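Local coordinates for transcription regulator PadR N-terminal domain-containing protein (Streptococcus mutans, PDB 3L7W) that probably binds DNA through a winged helix-turn-helix domain and regulates transcription, as in other members of the PadR family, at residues Lys20-Gly25 with Ser57-Glu62. Numbering follows the deposited sequence.
Sequences KHDSYG and STYTQE
Y59 and D22 make the whole of this small surface contact, which buries 88 Å² between the segments. The contact is a hydrogen bond from Y59 OH to D22 OD2, very short at 2.5 Å. D22 OD2 arrives at the edge of the phenol, near the ring plane, 3.1 Å from Y59 CE1; carboxylate and ring planes are turned 59° apart. D22 CB is squeezed to 3.0 Å from Y59 OH, a sign with the very short bond that the fit is tight and its exact lengths doubtful. With CG between the backbone N and the carbonyl carbon (chi1 57°), the tyrosine ring extends so that its hydroxyl end comes nearer D22. D22 OD1 is hydrogen-bonded to H72, so the carboxylate is held through both oxygens.

Two bonds within 20-25 lie beside D22. H21 ND1 donates to D22 O at 2.7 Å, nearly straight at the N-H (166°) but from above the carbonyl plane, and S23 OG donates to H21 O at 2.8 Å.

Strands 23-24 and 56-63 are the outer members of a three-stranded antiparallel sheet, with 66-73 between them; S23 pairs with Y71 and Y59 with Y70. D22 and Y59 thus reach over the middle strand, where the Y59 and Y70 rings meet nearly parallel. The two long strands form the wing hairpin of the winged helix fold, and the short strand links helix 7-20 to helix 25-32.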
loop_
_atom_site.group_PDB
_atom_site.type_symbol
_atom_site.label_atom_id
_atom_site.label_comp_id
_atom_site.label_asym_id
_atom_site.label_seq_id
_atom_site.Cartn_x
_atom_site.Cartn_y
_atom_site.Cartn_z
ATOM N N LYS A 20 6.505 -20.005 -0.003
ATOM C CA LYS A 20 7.875 -20.418 0.286
ATOM C C LYS A 20 7.820 -21.823 0.839
ATOM O O LYS A 20 8.416 -22.752 0.283
ATOM C CB LYS A 20 8.550 -19.485 1.285
ATOM C CG LYS A 20 10.068 -19.669 1.364
ATOM C CD LYS A 20 10.683 -18.791 2.452
ATOM C CE LYS A 20 12.163 -19.097 2.662
ATOM N NZ LYS A 20 12.628 -18.711 4.036
ATOM N N HIS A 21 7.091 -21.969 1.939
ATOM C CA HIS A 21 6.768 -23.287 2.469
ATOM C C HIS A 21 5.419 -23.249 3.179
ATOM O O HIS A 21 4.985 -22.188 3.643
ATOM C CB HIS A 21 7.859 -23.783 3.425
ATOM C CG HIS A 21 8.161 -22.842 4.552
ATOM N ND1 HIS A 21 7.418 -22.806 5.713
ATOM C CD2 HIS A 21 9.139 -21.916 4.704
ATOM C CE1 HIS A 21 7.918 -21.893 6.527
ATOM N NE2 HIS A 21 8.962 -21.338 5.939
ATOM N N ASP A 22 4.754 -24.399 3.247
ATOM C CA ASP A 22 3.596 -24.539 4.109
ATOM C C ASP A 22 3.941 -23.931 5.458
ATOM O O ASP A 22 5.036 -24.134 5.966
ATOM C CB ASP A 22 3.262 -26.003 4.312
ATOM C CG ASP A 22 2.824 -26.682 3.041
ATOM O OD1 ASP A 22 2.802 -26.018 1.982
ATOM O OD2 ASP A 22 2.503 -27.887 3.109
ATOM N N SER A 23 3.014 -23.188 6.043
ATOM C CA SER A 23 3.251 -22.646 7.379
ATOM C C SER A 23 1.992 -22.514 8.216
ATOM O O SER A 23 0.890 -22.369 7.693
ATOM C CB SER A 23 4.008 -21.311 7.315
ATOM O OG SER A 23 4.164 -20.864 5.981
ATOM N N TYR A 24 2.161 -22.566 9.527
ATOM C CA TYR A 24 1.023 -22.401 10.411
ATOM C C TYR A 24 0.810 -20.916 10.655
ATOM O O TYR A 24 1.694 -20.094 10.367
ATOM C CB TYR A 24 1.213 -23.178 11.717
ATOM C CG TYR A 24 2.567 -22.994 12.342
ATOM C CD1 TYR A 24 2.817 -21.927 13.192
ATOM C CD2 TYR A 24 3.599 -23.889 12.089
ATOM C CE1 TYR A 24 4.059 -21.746 13.767
ATOM C CE2 TYR A 24 4.847 -23.721 12.658
ATOM C CZ TYR A 24 5.073 -22.646 13.501
ATOM O OH TYR A 24 6.316 -22.461 14.073
ATOM N N GLY A 25 -0.371 -20.585 11.170
ATOM C CA GLY A 25 -0.816 -19.213 11.270
ATOM C C GLY A 25 0.139 -18.314 12.027
ATOM O O GLY A 25 0.449 -17.214 11.576
ATOM N N SER A 57 -4.910 -24.612 1.071
ATOM C CA SER A 57 -5.498 -25.795 1.653
ATOM C C SER A 57 -4.797 -25.895 2.981
ATOM O O SER A 57 -3.743 -25.286 3.167
ATOM C CB SER A 57 -5.246 -27.035 0.793
ATOM O OG SER A 57 -3.868 -27.324 0.749
ATOM N N THR A 58 -5.379 -26.646 3.906
ATOM C CA THR A 58 -4.815 -26.776 5.237
ATOM C C THR A 58 -4.742 -28.232 5.671
ATOM O O THR A 58 -5.529 -29.075 5.242
ATOM C CB THR A 58 -5.710 -26.096 6.262
ATOM O OG1 THR A 58 -7.009 -26.688 6.177
ATOM C CG2 THR A 58 -5.800 -24.581 6.009
ATOM N N TYR A 59 -3.806 -28.508 6.561
ATOM C CA TYR A 59 -3.702 -29.815 7.154
ATOM C C TYR A 59 -3.116 -29.591 8.513
ATOM O O TYR A 59 -2.582 -28.511 8.796
ATOM C CB TYR A 59 -2.804 -30.726 6.323
ATOM C CG TYR A 59 -1.416 -30.188 6.097
ATOM C CD1 TYR A 59 -1.143 -29.351 5.018
ATOM C CD2 TYR A 59 -0.372 -30.521 6.950
ATOM C CE1 TYR A 59 0.141 -28.873 4.785
ATOM C CE2 TYR A 59 0.914 -30.024 6.739
ATOM C CZ TYR A 59 1.160 -29.204 5.647
ATOM O OH TYR A 59 2.423 -28.713 5.422
ATOM N N THR A 60 -3.223 -30.592 9.371
ATOM C CA THR A 60 -2.583 -30.478 10.667
ATOM C C THR A 60 -1.289 -31.255 10.652
ATOM O O THR A 60 -1.095 -32.141 9.830
ATOM C CB THR A 60 -3.502 -30.954 11.784
ATOM O OG1 THR A 60 -3.906 -32.309 11.537
ATOM C CG2 THR A 60 -4.719 -30.079 11.814
ATOM N N GLN A 61 -0.386 -30.900 11.546
ATOM C CA GLN A 61 0.901 -31.560 11.610
ATOM C C GLN A 61 1.503 -31.206 12.953
ATOM O O GLN A 61 1.389 -30.071 13.420
ATOM C CB GLN A 61 1.786 -31.070 10.474
ATOM C CG GLN A 61 3.127 -31.753 10.354
ATOM C CD GLN A 61 3.905 -31.232 9.162
ATOM O OE1 GLN A 61 3.574 -31.530 8.013
ATOM N NE2 GLN A 61 4.927 -30.427 9.428
ATOM N N GLU A 62 2.117 -32.181 13.602
ATOM C CA GLU A 62 2.741 -31.905 14.874
ATOM C C GLU A 62 3.933 -31.002 14.604
ATOM O O GLU A 62 4.674 -31.195 13.639
ATOM C CB GLU A 62 3.176 -33.197 15.567
ATOM C CG GLU A 62 3.337 -33.061 17.077
#